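Local coordinates for N-acetylneuraminic acid outer membrane channel protein NanC (Escherichia coli, PDB 2WJR) that forms an outer membrane channel that lets N-acetylneuraminic acid, the commonest sialic acid of host cell surfaces, enter the bacterium, with weak selectivity for anions, at residues Y186-R191 and N200-S205; S12-T17 and N36-I41; D53-V58 and G73-F78. The protein carries 1 engineered substitution. All coordinates share one frame; numbering follows the deposited sequence. Where two conformers were deposited one is given.

Interaction 1: Y186-R191 and N200-S205; sequences YDYLDR and NLSENS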
ATOM      1  N   TYR A 186      -9.524   6.489   5.982  1.00 22.06           N
ATOM      2  CA  TYR A 186      -8.944   6.435   7.308  1.00 21.71           C
ATOM      3  C   TYR A 186      -8.053   5.192   7.390  1.00 21.28           C
ATOM      4  O   TYR A 186      -8.469   4.092   7.010  1.00 20.58           O
ATOM      5  CB  TYR A 186     -10.025   6.410   8.406  1.00 22.01           C
ATOM      6  CG  TYR A 186      -9.431   5.988   9.736  1.00 22.82           C
ATOM      7  CD1 TYR A 186      -8.736   6.899  10.529  1.00 24.94           C
ATOM      8  CD2 TYR A 186      -9.516   4.668  10.175  1.00 23.14           C
ATOM      9  CE1 TYR A 186      -8.147   6.510  11.725  1.00 26.00           C
ATOM     10  CE2 TYR A 186      -8.930   4.271  11.366  1.00 24.53           C
ATOM     11  CZ  TYR A 186      -8.250   5.199  12.137  1.00 25.62           C
ATOM     12  OH  TYR A 186      -7.667   4.796  13.318  1.00 26.34           O
ATOM     13  N   ASP A 187      -6.824   5.371   7.869  1.00 20.69           N
ATOM     14  CA  ASP A 187      -5.949   4.239   8.139  1.00 20.90           C
ATOM     15  C   ASP A 187      -5.516   4.264   9.593  1.00 21.42           C
ATOM     16  O   ASP A 187      -5.348   5.339  10.189  1.00 22.14           O
ATOM     17  CB  ASP A 187      -4.694   4.262   7.262  1.00 20.89           C
ATOM     18  CG  ASP A 187      -4.960   4.798   5.901  1.00 22.14           C
ATOM     19  OD1 ASP A 187      -5.631   4.102   5.116  1.00 21.27           O
ATOM     20  OD2 ASP A 187      -4.514   5.928   5.615  1.00 23.42           O
ATOM     21  N   TYR A 188      -5.378   3.072  10.153  1.00 22.01           N
ATOM     22  CA  TYR A 188      -4.675   2.896  11.405  1.00 22.38           C
ATOM     23  C   TYR A 188      -3.402   2.107  11.109  1.00 22.21           C
ATOM     24  O   TYR A 188      -3.445   0.942  10.642  1.00 22.41           O
ATOM     25  CB  TYR A 188      -5.538   2.197  12.446  1.00 22.73           C
ATOM     26  CG  TYR A 188      -4.775   2.085  13.750  1.00 24.10           C
ATOM     27  CD1 TYR A 188      -4.418   0.845  14.265  1.00 24.52           C
ATOM     28  CD2 TYR A 188      -4.346   3.232  14.417  1.00 26.42           C
ATOM     29  CE1 TYR A 188      -3.694   0.740  15.449  1.00 26.37           C
ATOM     30  CE2 TYR A 188      -3.616   3.144  15.594  1.00 27.04           C
ATOM     31  CZ  TYR A 188      -3.287   1.892  16.096  1.00 28.22           C
ATOM     32  OH  TYR A 188      -2.553   1.801  17.251  1.00 34.23           O
ATOM     33  N   LEU A 189      -2.258   2.749  11.345  1.00 21.52           N
ATOM     34  CA  LEU A 189      -0.977   2.167  10.972  1.00 21.55           C
ATOM     35  C   LEU A 189      -0.189   1.611  12.178  1.00 21.96           C
ATOM     36  O   LEU A 189       1.043   1.589  12.174  1.00 22.25           O
ATOM     37  CB  LEU A 189      -0.178   3.207  10.207  1.00 21.39           C
ATOM     38  CG  LEU A 189      -0.918   3.781   8.995  1.00 22.10           C
ATOM     39  CD1 LEU A 189      -0.029   4.815   8.315  1.00 23.08           C
ATOM     40  CD2 LEU A 189      -1.331   2.677   7.991  1.00 20.28           C
ATOM     41  N   ASP A 190      -0.923   1.123  13.176  1.00 22.86           N
ATOM     42  CA  ASP A 190      -0.341   0.504  14.369  1.00 23.23           C
ATOM     43  C   ASP A 190       0.391   1.624  15.149  1.00 23.29           C
ATOM     44  O   ASP A 190       0.254   2.798  14.834  1.00 22.22           O
ATOM     45  CB  ASP A 190       0.607  -0.633  13.933  1.00 23.49           C
ATOM     46  CG  ASP A 190       0.782  -1.716  14.990  1.00 26.02           C
ATOM     47  OD1 ASP A 190       1.143  -1.386  16.158  1.00 27.92           O
ATOM     48  OD2 ASP A 190       0.624  -2.906  14.632  1.00 27.46           O
ATOM     49  N   ARG A 191       1.156   1.267  16.164  1.00 24.14           N
ATOM     50  CA  ARG A 191       1.907   2.284  16.907  1.00 24.86           C
ATOM     51  C   ARG A 191       3.245   2.554  16.223  1.00 24.94           C
ATOM     52  O   ARG A 191       4.295   2.284  16.783  1.00 24.73           O
ATOM     53  CB  ARG A 191       2.108   1.819  18.342  1.00 25.30           C
ATOM     54  CG  ARG A 191       0.797   1.641  19.102  1.00 27.03           C
ATOM     55  CD  ARG A 191       1.084   1.482  20.614  1.00 30.87           C
ATOM     56  NE  ARG A 191       1.662   2.725  21.127  1.00 34.52           N
ATOM     57  CZ  ARG A 191       0.956   3.829  21.410  1.00 37.17           C
ATOM     58  NH1 ARG A 191       1.570   4.928  21.861  1.00 39.58           N
ATOM     59  NH2 ARG A 191      -0.365   3.842  21.279  1.00 38.16           N
ATOM     60  N   ASN A 200       6.786   4.599  18.740  1.00 32.32           N
ATOM     61  CA  ASN A 200       5.729   3.896  19.493  1.00 31.47           C
ATOM     62  C   ASN A 200       4.506   4.779  19.732  1.00 31.31           C
ATOM     63  O   ASN A 200       3.806   4.651  20.748  1.00 32.34           O
ATOM     64  CB  ASN A 200       6.294   3.362  20.826  1.00 31.71           C
ATOM     65  CG  ASN A 200       5.622   2.059  21.287  1.00 31.22           C
ATOM     66  OD1 ASN A 200       4.567   1.673  20.800  1.00 30.77           O
ATOM     67  ND2 ASN A 200       6.246   1.393  22.248  1.00 30.90           N
ATOM     68  N   LEU A 201       4.241   5.679  18.793  1.00 29.57           N
ATOM     69  CA  LEU A 201       3.080   6.525  18.857  1.00 28.72           C
ATOM     70  C   LEU A 201       1.969   5.949  17.978  1.00 28.40           C
ATOM     71  O   LEU A 201       2.232   5.453  16.886  1.00 26.98           O
ATOM     72  CB  LEU A 201       3.426   7.915  18.352  1.00 28.47           C
ATOM     73  CG  LEU A 201       4.446   8.671  19.192  1.00 28.86           C
ATOM     74  CD1 LEU A 201       5.034   9.825  18.396  1.00 27.88           C
ATOM     75  CD2 LEU A 201       3.754   9.127  20.489  1.00 29.07           C
ATOM     76  N   SER A 202       0.739   6.066  18.456  1.00 27.87           N
ATOM     77  CA  SER A 202      -0.450   5.694  17.684  1.00 27.90           C
ATOM     78  C   SER A 202      -0.477   6.483  16.363  1.00 27.72           C
ATOM     79  O   SER A 202      -0.371   7.715  16.361  1.00 27.06           O
ATOM     80  CB  SER A 202      -1.699   5.981  18.511  1.00 27.96           C
ATOM     81  OG  SER A 202      -2.835   5.351  17.954  1.00 29.57           O
ATOM     82  N   GLU A 203      -0.626   5.776  15.243  1.00 26.40           N
ATOM     83  CA  GLU A 203      -0.537   6.418  13.940  1.00 26.10           C
ATOM     84  C   GLU A 203      -1.863   6.303  13.212  1.00 26.32           C
ATOM     85  O   GLU A 203      -2.084   5.368  12.421  1.00 25.97           O
ATOM     86  CB  GLU A 203       0.611   5.798  13.124  1.00 25.69           C
ATOM     87  CG  GLU A 203       0.943   6.515  11.805  1.00 25.61           C
ATOM     88  CD  GLU A 203       1.777   7.764  12.008  1.00 25.02           C
ATOM     89  OE1 GLU A 203       2.704   7.994  11.215  1.00 26.98           O
ATOM     90  OE2 GLU A 203       1.508   8.515  12.958  1.00 24.67           O
ATOM     91  N   ASN A 204      -2.762   7.230  13.523  1.00 26.36           N
ATOM     92  CA  ASN A 204      -3.964   7.445  12.720  1.00 26.83           C
ATOM     93  C   ASN A 204      -3.581   8.219  11.462  1.00 26.30           C
ATOM     94  O   ASN A 204      -2.695   9.069  11.485  1.00 27.08           O
ATOM     95  CB  ASN A 204      -5.009   8.235  13.510  1.00 27.14           C
ATOM     96  CG  ASN A 204      -5.431   7.534  14.755  1.00 29.18           C
ATOM     97  OD1 ASN A 204      -5.912   6.403  14.711  1.00 27.56           O
ATOM     98  ND2 ASN A 204      -5.255   8.202  15.901  1.00 31.41           N
ATOM     99  N   SER A 205      -4.227   7.894  10.355  1.00 25.70           N
ATOM    100  CA  SER A 205      -3.918   8.493   9.080  1.00 24.36           C
ATOM    101  C   SER A 205      -5.258   8.874   8.476  1.00 24.33           C
ATOM    102  O   SER A 205      -6.184   8.066   8.430  1.00 21.86           O
ATOM    103  CB  SER A 205      -3.136   7.518   8.188  1.00 25.00           C
ATOM    104  OG  SER A 205      -3.016   7.983   6.845  1.00 26.27           O
TER

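Interaction 2: S12-T17 and N36-I41; sequences SHAYET and NTWNTI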
ATOM      1  N   SER A  12       3.027  10.730  13.854  1.00 32.38           N
ATOM      2  CA  SER A  12       4.188  11.356  13.233  1.00 32.23           C
ATOM      3  C   SER A  12       4.011  12.865  13.066  1.00 32.35           C
ATOM      4  O   SER A  12       4.976  13.571  12.810  1.00 33.06           O
ATOM      5  CB  SER A  12       4.481  10.702  11.889  1.00 32.00           C
ATOM      6  OG  SER A  12       4.947   9.381  12.079  1.00 30.90           O
ATOM      7  N   HIS A  13       2.790  13.354  13.225  1.00 32.68           N
ATOM      8  CA  HIS A  13       2.493  14.769  13.012  1.00 33.57           C
ATOM      9  C   HIS A  13       3.078  15.203  11.671  1.00 33.24           C
ATOM     10  O   HIS A  13       3.909  16.110  11.588  1.00 33.32           O
ATOM     11  CB  HIS A  13       3.042  15.606  14.179  1.00 34.17           C
ATOM     12  CG  HIS A  13       2.515  17.005  14.224  1.00 36.92           C
ATOM     13  ND1 HIS A  13       1.169  17.296  14.223  1.00 40.14           N
ATOM     14  CD2 HIS A  13       3.158  18.197  14.306  1.00 39.65           C
ATOM     15  CE1 HIS A  13       1.006  18.607  14.284  1.00 40.81           C
ATOM     16  NE2 HIS A  13       2.197  19.175  14.341  1.00 39.35           N
ATOM     17  N   ALA A  14       2.650  14.517  10.610  1.00 32.66           N
ATOM     18  CA  ALA A  14       3.245  14.703   9.287  1.00 32.17           C
ATOM     19  C   ALA A  14       2.193  14.636   8.187  1.00 32.21           C
ATOM     20  O   ALA A  14       1.170  13.961   8.339  1.00 31.50           O
ATOM     21  CB  ALA A  14       4.308  13.652   9.045  1.00 32.35           C
ATOM     22  N   TYR A  15       2.464  15.351   7.097  1.00 31.79           N
ATOM     23  CA  TYR A  15       1.635  15.336   5.893  1.00 32.49           C
ATOM     24  C   TYR A  15       2.333  14.570   4.786  1.00 31.08           C
ATOM     25  O   TYR A  15       3.533  14.718   4.572  1.00 31.34           O
ATOM     26  CB  TYR A  15       1.397  16.747   5.355  1.00 33.26           C
ATOM     27  CG  TYR A  15       0.507  17.636   6.183  1.00 37.28           C
ATOM     28  CD1 TYR A  15      -0.857  17.388   6.287  1.00 41.98           C
ATOM     29  CD2 TYR A  15       1.020  18.761   6.825  1.00 42.18           C
ATOM     30  CE1 TYR A  15      -1.690  18.222   7.041  1.00 44.09           C
ATOM     31  CE2 TYR A  15       0.196  19.602   7.575  1.00 44.27           C
ATOM     32  CZ  TYR A  15      -1.154  19.324   7.680  1.00 45.01           C
ATOM     33  OH  TYR A  15      -1.968  20.147   8.419  1.00 47.42           O
ATOM     34  N   GLU A  16       1.564  13.781   4.048  1.00 30.36           N
ATOM     35  CA  GLU A  16       2.095  13.084   2.885  1.00 29.64           C
ATOM     36  C   GLU A  16       1.189  13.265   1.678  1.00 28.69           C
ATOM     37  O   GLU A  16      -0.034  13.332   1.803  1.00 28.66           O
ATOM     38  CB  GLU A  16       2.276  11.603   3.180  1.00 30.24           C
ATOM     39  CG  GLU A  16       1.026  10.899   3.667  1.00 30.35           C
ATOM     40  CD  GLU A  16       1.274   9.418   3.909  1.00 31.60           C
ATOM     41  OE1 GLU A  16       2.123   8.834   3.192  1.00 31.06           O
ATOM     42  OE2 GLU A  16       0.614   8.836   4.804  1.00 31.60           O
ATOM     43  N   THR A  17       1.808  13.342   0.513  1.00 28.34           N
ATOM     44  CA  THR A  17       1.083  13.428  -0.748  1.00 28.29           C
ATOM     45  C   THR A  17       1.541  12.306  -1.650  1.00 27.21           C
ATOM     46  O   THR A  17       2.732  11.975  -1.708  1.00 28.36           O
ATOM     47  CB  THR A  17       1.245  14.811  -1.452  1.00 27.87           C
ATOM     48  OG1 THR A  17       2.559  14.937  -1.979  1.00 32.32           O
ATOM     49  CG2 THR A  17       1.003  15.944  -0.484  1.00 28.34           C
ATOM     50  N   ASN A  36       5.669   9.484  -3.377  1.00 25.80           N
ATOM     51  CA  ASN A  36       5.164   9.871  -2.073  1.00 26.20           C
ATOM     52  C   ASN A  36       6.112  10.918  -1.457  1.00 27.76           C
ATOM     53  O   ASN A  36       7.324  10.718  -1.402  1.00 27.42           O
ATOM     54  CB  ASN A  36       5.080   8.664  -1.154  1.00 25.90           C
ATOM     55  CG  ASN A  36       4.032   7.663  -1.607  1.00 26.53           C
ATOM     56  OD1 ASN A  36       2.822   7.858  -1.389  1.00 25.78           O
ATOM     57  ND2 ASN A  36       4.485   6.592  -2.238  1.00 25.18           N
ATOM     58  N   THR A  37       5.534  12.020  -1.007  1.00 29.78           N
ATOM     59  CA  THR A  37       6.277  13.066  -0.305  1.00 32.06           C
ATOM     60  C   THR A  37       5.942  12.975   1.165  1.00 34.01           C
ATOM     61  O   THR A  37       4.890  12.450   1.536  1.00 34.45           O
ATOM     62  CB  THR A  37       5.885  14.471  -0.788  1.00 32.01           C
ATOM     63  OG1 THR A  37       4.516  14.727  -0.450  1.00 33.95           O
ATOM     64  CG2 THR A  37       6.094  14.602  -2.286  1.00 31.95           C
ATOM     65  N   TRP A  38       6.840  13.492   1.998  1.00 36.06           N
ATOM     66  CA  TRP A  38       6.682  13.445   3.443  1.00 37.79           C
ATOM     67  C   TRP A  38       7.126  14.794   4.010  1.00 39.79           C
ATOM     68  O   TRP A  38       8.298  15.160   3.880  1.00 39.71           O
ATOM     69  CB  TRP A  38       7.538  12.320   4.020  1.00 38.17           C
ATOM     70  CG  TRP A  38       7.355  12.126   5.483  1.00 39.35           C
ATOM     71  CD1 TRP A  38       8.035  12.754   6.485  1.00 40.91           C
ATOM     72  CD2 TRP A  38       6.425  11.244   6.116  1.00 40.93           C
ATOM     73  NE1 TRP A  38       7.581  12.325   7.707  1.00 41.91           N
ATOM     74  CE2 TRP A  38       6.592  11.394   7.512  1.00 42.20           C
ATOM     75  CE3 TRP A  38       5.471  10.335   5.642  1.00 40.93           C
ATOM     76  CZ2 TRP A  38       5.842  10.665   8.441  1.00 42.48           C
ATOM     77  CZ3 TRP A  38       4.722   9.615   6.560  1.00 42.73           C
ATOM     78  CH2 TRP A  38       4.912   9.783   7.950  1.00 43.19           C
ATOM     79  N   ASN A  39       6.186  15.523   4.610  1.00 42.07           N
ATOM     80  CA  ASN A  39       6.464  16.826   5.221  1.00 43.87           C
ATOM     81  C   ASN A  39       6.078  16.825   6.687  1.00 45.17           C
ATOM     82  O   ASN A  39       4.895  16.955   7.034  1.00 44.69           O
ATOM     83  CB  ASN A  39       5.718  17.940   4.498  1.00 44.21           C
ATOM     84  CG  ASN A  39       6.239  18.165   3.092  1.00 46.16           C
ATOM     85  OD1 ASN A  39       6.981  19.119   2.828  1.00 47.99           O
ATOM     86  ND2 ASN A  39       5.870  17.269   2.182  1.00 48.64           N
ATOM     87  N   THR A  40       7.082  16.654   7.541  1.00 46.79           N
ATOM     88  CA  THR A  40       6.878  16.736   8.980  1.00 48.34           C
ATOM     89  C   THR A  40       6.612  18.197   9.349  1.00 49.37           C
ATOM     90  O   THR A  40       7.146  19.108   8.710  1.00 50.09           O
ATOM     91  CB  THR A  40       8.087  16.175   9.762  1.00 48.52           C
ATOM     92  OG1 THR A  40       7.826  16.253  11.169  1.00 49.53           O
ATOM     93  CG2 THR A  40       9.381  16.939   9.430  1.00 48.87           C
ATOM     94  N   ILE A  41       5.755  18.419  10.344  1.00 50.30           N
ATOM     95  CA  ILE A  41       5.490  19.775  10.844  1.00 50.95           C
ATOM     96  C   ILE A  41       6.305  20.042  12.120  1.00 51.22           C
ATOM     97  O   ILE A  41       6.207  19.288  13.095  1.00 51.66           O
ATOM     98  CB  ILE A  41       4.002  20.007  11.140  1.00 50.95           C
ATOM     99  CG1 ILE A  41       3.134  19.566   9.955  1.00 51.11           C
ATOM    100  CG2 ILE A  41       3.760  21.484  11.473  1.00 51.26           C
ATOM    101  CD1 ILE A  41       1.729  19.163  10.358  1.00 50.82           C
TER
HETATM  102  O   HOH W   1       1.480   9.073   0.447  1.00 26.06           O

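Interaction 3: D53-V58 and G73-F78; sequences DVQVEV and GMLTHF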
ATOM      1  N   ASP A  53       9.696   8.808  -1.446  1.00 31.64           N
ATOM      2  CA  ASP A  53       9.907   7.580  -2.200  1.00 30.02           C
ATOM      3  C   ASP A  53       9.261   7.649  -3.578  1.00 28.07           C
ATOM      4  O   ASP A  53       8.354   8.456  -3.821  1.00 26.53           O
ATOM      5  CB  ASP A  53       9.409   6.345  -1.427  1.00 29.94           C
ATOM      6  CG  ASP A  53       7.899   6.284  -1.295  1.00 31.40           C
ATOM      7  OD1 ASP A  53       7.402   6.333  -0.151  1.00 33.38           O
ATOM      8  OD2 ASP A  53       7.196   6.159  -2.329  1.00 31.10           O
ATOM      9  N   VAL A  54       9.787   6.811  -4.470  1.00 26.55           N
ATOM     10  CA  VAL A  54       9.154   6.523  -5.748  1.00 25.57           C
ATOM     11  C   VAL A  54       8.984   5.031  -5.815  1.00 24.92           C
ATOM     12  O   VAL A  54       9.892   4.266  -5.444  1.00 24.35           O
ATOM     13  CB  VAL A  54       9.949   7.059  -6.928  1.00 26.12           C
ATOM     14  CG1 VAL A  54       9.333   6.607  -8.275  1.00 25.32           C
ATOM     15  CG2 VAL A  54       9.979   8.579  -6.826  1.00 25.60           C
ATOM     16  N   GLN A  55       7.796   4.613  -6.237  1.00 23.44           N
ATOM     17  CA  GLN A  55       7.494   3.199  -6.332  1.00 22.74           C
ATOM     18  C   GLN A  55       6.944   2.858  -7.711  1.00 22.32           C
ATOM     19  O   GLN A  55       6.082   3.580  -8.252  1.00 22.12           O
ATOM     20  CB  GLN A  55       6.506   2.793  -5.254  1.00 22.58           C
ATOM     21  CG  GLN A  55       6.958   3.176  -3.841  1.00 22.59           C
ATOM     22  CD  GLN A  55       5.973   2.734  -2.773  1.00 23.17           C
ATOM     23  OE1 GLN A  55       5.465   1.613  -2.822  1.00 23.04           O
ATOM     24  NE2 GLN A  55       5.734   3.596  -1.769  1.00 24.38           N
ATOM     25  N   VAL A  56       7.469   1.766  -8.250  1.00 20.99           N
ATOM     26  CA  VAL A  56       7.027   1.211  -9.517  1.00 21.59           C
ATOM     27  C   VAL A  56       6.512  -0.210  -9.295  1.00 20.83           C
ATOM     28  O   VAL A  56       7.261  -1.077  -8.789  1.00 19.57           O
ATOM     29  CB  VAL A  56       8.193   1.147 -10.515  1.00 21.19           C
ATOM     30  CG1 VAL A  56       7.759   0.455 -11.811  1.00 22.05           C
ATOM     31  CG2 VAL A  56       8.735   2.559 -10.787  1.00 23.55           C
ATOM     32  N   GLU A  57       5.259  -0.452  -9.697  1.00 20.92           N
ATOM     33  CA  GLU A  57       4.630  -1.752  -9.543  1.00 20.84           C
ATOM     34  C   GLU A  57       4.245  -2.305 -10.909  1.00 21.64           C
ATOM     35  O   GLU A  57       3.744  -1.551 -11.757  1.00 22.14           O
ATOM     36  CB  GLU A  57       3.399  -1.639  -8.660  1.00 20.67           C
ATOM     37  CG  GLU A  57       2.808  -2.966  -8.280  1.00 22.00           C
ATOM     38  CD  GLU A  57       1.803  -2.878  -7.176  1.00 23.88           C
ATOM     39  OE1 GLU A  57       1.626  -1.772  -6.597  1.00 26.37           O
ATOM     40  OE2 GLU A  57       1.182  -3.923  -6.874  1.00 23.59           O
ATOM     41  N   VAL A  58       4.525  -3.592 -11.114  1.00 21.67           N
ATOM     42  CA  VAL A  58       4.140  -4.297 -12.338  0.50 21.70           C
ATOM     43  C   VAL A  58       3.641  -5.697 -11.998  1.00 21.50           C
ATOM     44  O   VAL A  58       4.248  -6.419 -11.202  1.00 21.36           O
ATOM     45  CB  VAL A  58       5.300  -4.393 -13.356  0.50 21.54           C
ATOM     46  CG1 VAL A  58       5.755  -2.997 -13.777  0.50 22.68           C
ATOM     47  CG2 VAL A  58       6.466  -5.223 -12.802  0.50 22.58           C
ATOM     48  N   GLY A  73       3.775 -10.480  -9.616  1.00 19.84           N
ATOM     49  CA  GLY A  73       4.126  -9.088  -9.746  1.00 19.77           C
ATOM     50  C   GLY A  73       5.353  -8.732  -8.943  1.00 19.92           C
ATOM     51  O   GLY A  73       5.938  -9.580  -8.258  1.00 18.80           O
ATOM     52  N   MET A  74       5.755  -7.481  -9.081  1.00 20.12           N
ATOM     53  CA  MET A  74       6.777  -6.914  -8.225  1.00 20.86           C
ATOM     54  C   MET A  74       6.560  -5.441  -7.985  1.00 21.27           C
ATOM     55  O   MET A  74       6.203  -4.685  -8.898  1.00 21.17           O
ATOM     56  CB  MET A  74       8.167  -7.117  -8.810  1.00 21.81           C
ATOM     57  CG  MET A  74       9.261  -6.653  -7.812  1.00 24.60           C
ATOM     58  SD  MET A  74      10.843  -7.291  -8.257  1.00 29.94           S
ATOM     59  CE  MET A  74      11.133  -6.386  -9.776  1.00 30.24           C
ATOM     60  N   LEU A  75       6.777  -5.042  -6.736  1.00 21.28           N
ATOM     61  CA  LEU A  75       6.816  -3.648  -6.353  1.00 21.93           C
ATOM     62  C   LEU A  75       8.266  -3.291  -6.093  1.00 21.98           C
ATOM     63  O   LEU A  75       8.932  -3.902  -5.234  1.00 20.73           O
ATOM     64  CB  LEU A  75       5.983  -3.405  -5.089  1.00 22.24           C
ATOM     65  CG  LEU A  75       6.062  -1.996  -4.506  1.00 24.98           C
ATOM     66  CD1 LEU A  75       5.402  -1.015  -5.446  1.00 26.29           C
ATOM     67  CD2 LEU A  75       5.422  -1.942  -3.147  1.00 24.64           C
ATOM     68  N   THR A  76       8.748  -2.299  -6.824  1.00 22.10           N
ATOM     69  CA  THR A  76      10.107  -1.808  -6.628  1.00 22.55           C
ATOM     70  C   THR A  76      10.006  -0.445  -5.985  1.00 22.03           C
ATOM     71  O   THR A  76       9.297   0.430  -6.468  1.00 21.85           O
ATOM     72  CB  THR A  76      10.871  -1.712  -7.937  1.00 22.54           C
ATOM     73  OG1 THR A  76      10.873  -2.986  -8.597  1.00 24.91           O
ATOM     74  CG2 THR A  76      12.301  -1.250  -7.675  1.00 22.98           C
ATOM     75  N   HIS A  77      10.740  -0.258  -4.893  1.00 22.31           N
ATOM     76  CA  HIS A  77      10.617   0.922  -4.063  1.00 22.60           C
ATOM     77  C   HIS A  77      11.994   1.635  -4.040  1.00 23.25           C
ATOM     78  O   HIS A  77      13.000   1.018  -3.712  1.00 21.68           O
ATOM     79  CB  HIS A  77      10.155   0.480  -2.665  1.00 22.89           C
ATOM     80  CG  HIS A  77      10.098   1.565  -1.639  1.00 23.12           C
ATOM     81  ND1 HIS A  77      11.226   2.109  -1.066  1.00 25.64           N
ATOM     82  CD2 HIS A  77       9.044   2.149  -1.015  1.00 25.42           C
ATOM     83  CE1 HIS A  77      10.868   3.031  -0.186  1.00 26.46           C
ATOM     84  NE2 HIS A  77       9.551   3.070  -0.130  1.00 25.39           N
ATOM     85  N   PHE A  78      12.013   2.905  -4.436  1.00 24.15           N
ATOM     86  CA  PHE A  78      13.245   3.712  -4.501  1.00 25.49           C
ATOM     87  C   PHE A  78      13.175   4.760  -3.426  1.00 26.23           C
ATOM     88  O   PHE A  78      12.187   5.469  -3.336  1.00 26.48           O
ATOM     89  CB  PHE A  78      13.406   4.415  -5.876  1.00 26.12           C
ATOM     90  CG  PHE A  78      13.410   3.467  -7.038  1.00 25.81           C
ATOM     91  CD1 PHE A  78      14.530   2.707  -7.332  1.00 26.34           C
ATOM     92  CD2 PHE A  78      12.269   3.308  -7.823  1.00 28.56           C
ATOM     93  CE1 PHE A  78      14.522   1.804  -8.400  1.00 26.88           C
ATOM     94  CE2 PHE A  78      12.256   2.418  -8.882  1.00 26.59           C
ATOM     95  CZ  PHE A  78      13.387   1.665  -9.170  1.00 26.79           C
TER
HETATM   96  O   HOH W   2       8.607  -3.319 -10.117  1.00 34.82           O

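Interaction 1: Y186-R191 and N200-S205
Asp-187 and Ser-205 form a hydrogen-bonded antiparallel pair, followed by the non-hydrogen-bonded pair Tyr-188 and Asn-204, where segments 186-191 and 200-205 run 174° apart at the extracellular end of two neighbouring strands of the porin beta-barrel. The ladder continues past the regular strand, with Leu-189 N bonded to Glu-203 O at 2.8 Å. Ser-205 OG, anti to its backbone N (chi1 170°), donates to Asp-187 OD2 at 2.8 Å on the lone pair turned away from OD1. OD2 also meets Arg-207 in a salt bridge, and a small hydroxyl suits a place beside such a charged pair. On the face that carries Tyr-188 and Asn-204, Tyr-186 OH donates to Asn-204 OD1 at 2.8 Å. Ser-202 OG touches the ring edge of Tyr-188, 3.3 Å from CE2. Tyrosines fit this membrane boundary, being apolar along the ring and polar at the hydroxyl. Leu-189 CB packs on Glu-203 CG at 3.8 Å, using the aliphatic part of a glutamate whose carboxylate is held by Ser-12 and Arg-9. Farther out, Arg-191 NE donates to Asn-200 OD1 at 3.1 Å, approaching from 46° above the amide carbonyl plane.

Interaction 2: S12-T17 and N36-I41
Tyr-15 and Asn-39 exchange two backbone hydrogen bonds near the extracellular end of a beta hairpin in the barrel wall, where strands 14-17 and 36-40 are antiparallel at 162°. Tyr-15 N reaches Asn-39 O at 2.9 Å, and Ile-41 N adds a further bond to His-13 O. His-13 and Ala-14 together face Arg-9 in a G1 beta bulge at the start of the strand.

Ile-41 can be followed outward atom by atom. Its CB lies 3.7 Å from His-13 CD2, and the CG2 branch turns toward NE2 of the same imidazole. CG1 instead comes within 3.8 Å of Tyr-15 CE2. At the tip, Ile-41 CD1 lies 3.2 Å from Tyr-15 CE2 and also sits over one face of the His-13 ring, 14° off the ring normal, in a CH-pi contact. A branched aliphatic chain can thus fill the corner between two rings. The hydrogen bond between His-13 ND1 and Tyr-8 OH helps hold the imidazole.

On the face of the sheet opposite Tyr-15, CG of Trp-38 is anti to the backbone N (chi1 -175°), and the indole reaches back over segment 12-17. Ala-14 CB rests above the ring toward its rim, 3.4 Å from Trp-38 CZ2, and Ser-12 CB meets the indole edge 3.7 Å from the same CZ2. An alanine in place of Trp-38 would probably open a gap beside the Ala-14 methyl and the CB of Ser-12. Glu-16 OE2 pairs with Arg-207 and Arg-9, and Asn-36 ND2 is hydrogen-bonded to Asp-53 OD2. Between these two side chains, a water is hydrogen-bonded to Glu-16 OE1 at 2.8 Å and also to Asn-36 OD1.

Interaction 3: D53-V58 and G73-F78
Gln-55 turns CG anti to its carbonyl carbon (chi1 -54°) and His-77 turns CG anti to its backbone N (chi1 175°), which puts the two CG atoms on one face of a non-hydrogen-bonded pair of the barrel hairpin 53-63/68-79. There Gln-55 CG and CD lie 3.7 and 3.6 Å from His-77 CD2, with amide and ring planes 50° apart. The bond from Gln-55 NE2 to Asp-53 OD2 in its own strand, at 3.0 Å, helps fix the rotation of the amide, and Asn-36 holds the acceptor. Gln-55 OE1 lies 3.6 Å from Leu-75 CD2, while Leu-75 CD1 packs on Glu-57 CB at 3.8 Å.

The other face is largely apolar: Val-56 CG2 meets the edge of the Phe-78 ring 4.0 Å from CE2. A water there donates to Val-56 O and Met-74 O and also bonds Thr-76 OG1. Gly-73 CA lies 3.0 Å from Val-58 O, where a CB would clash. Six backbone hydrogen bonds join the strands. Gln-55, Glu-57 and His-77, with Leu-75, on one face, and mainly valines, Met-74 and Phe-78 on the other, are consistent with a transmembrane hairpin lining the channel on one side and meeting lipid on the other.

All three contacts belong to one barrel wall, and interaction 2 touches both of the others. Toward interaction 1, whose centre is about 14 Å away, Glu-203 OE1 is probably hydrogen-bonded to Ser-12 OG at 2.8 Å; Arg-207 pairs with both Asp-187 and Glu-16, and Arg-9 with both Glu-203 and Glu-16. Toward interaction 3, about 20 Å between centres, Asn-36 ND2 probably bonds to Asp-53 OD2 at 2.7 Å. Interactions 1 and 3 do not touch, their nearest atoms being about 11 Å apart. Bound buffer lies about 4 Å from the side chains of Leu-189 and His-77, and n-octane lies about 7 Å from that of Tyr-188.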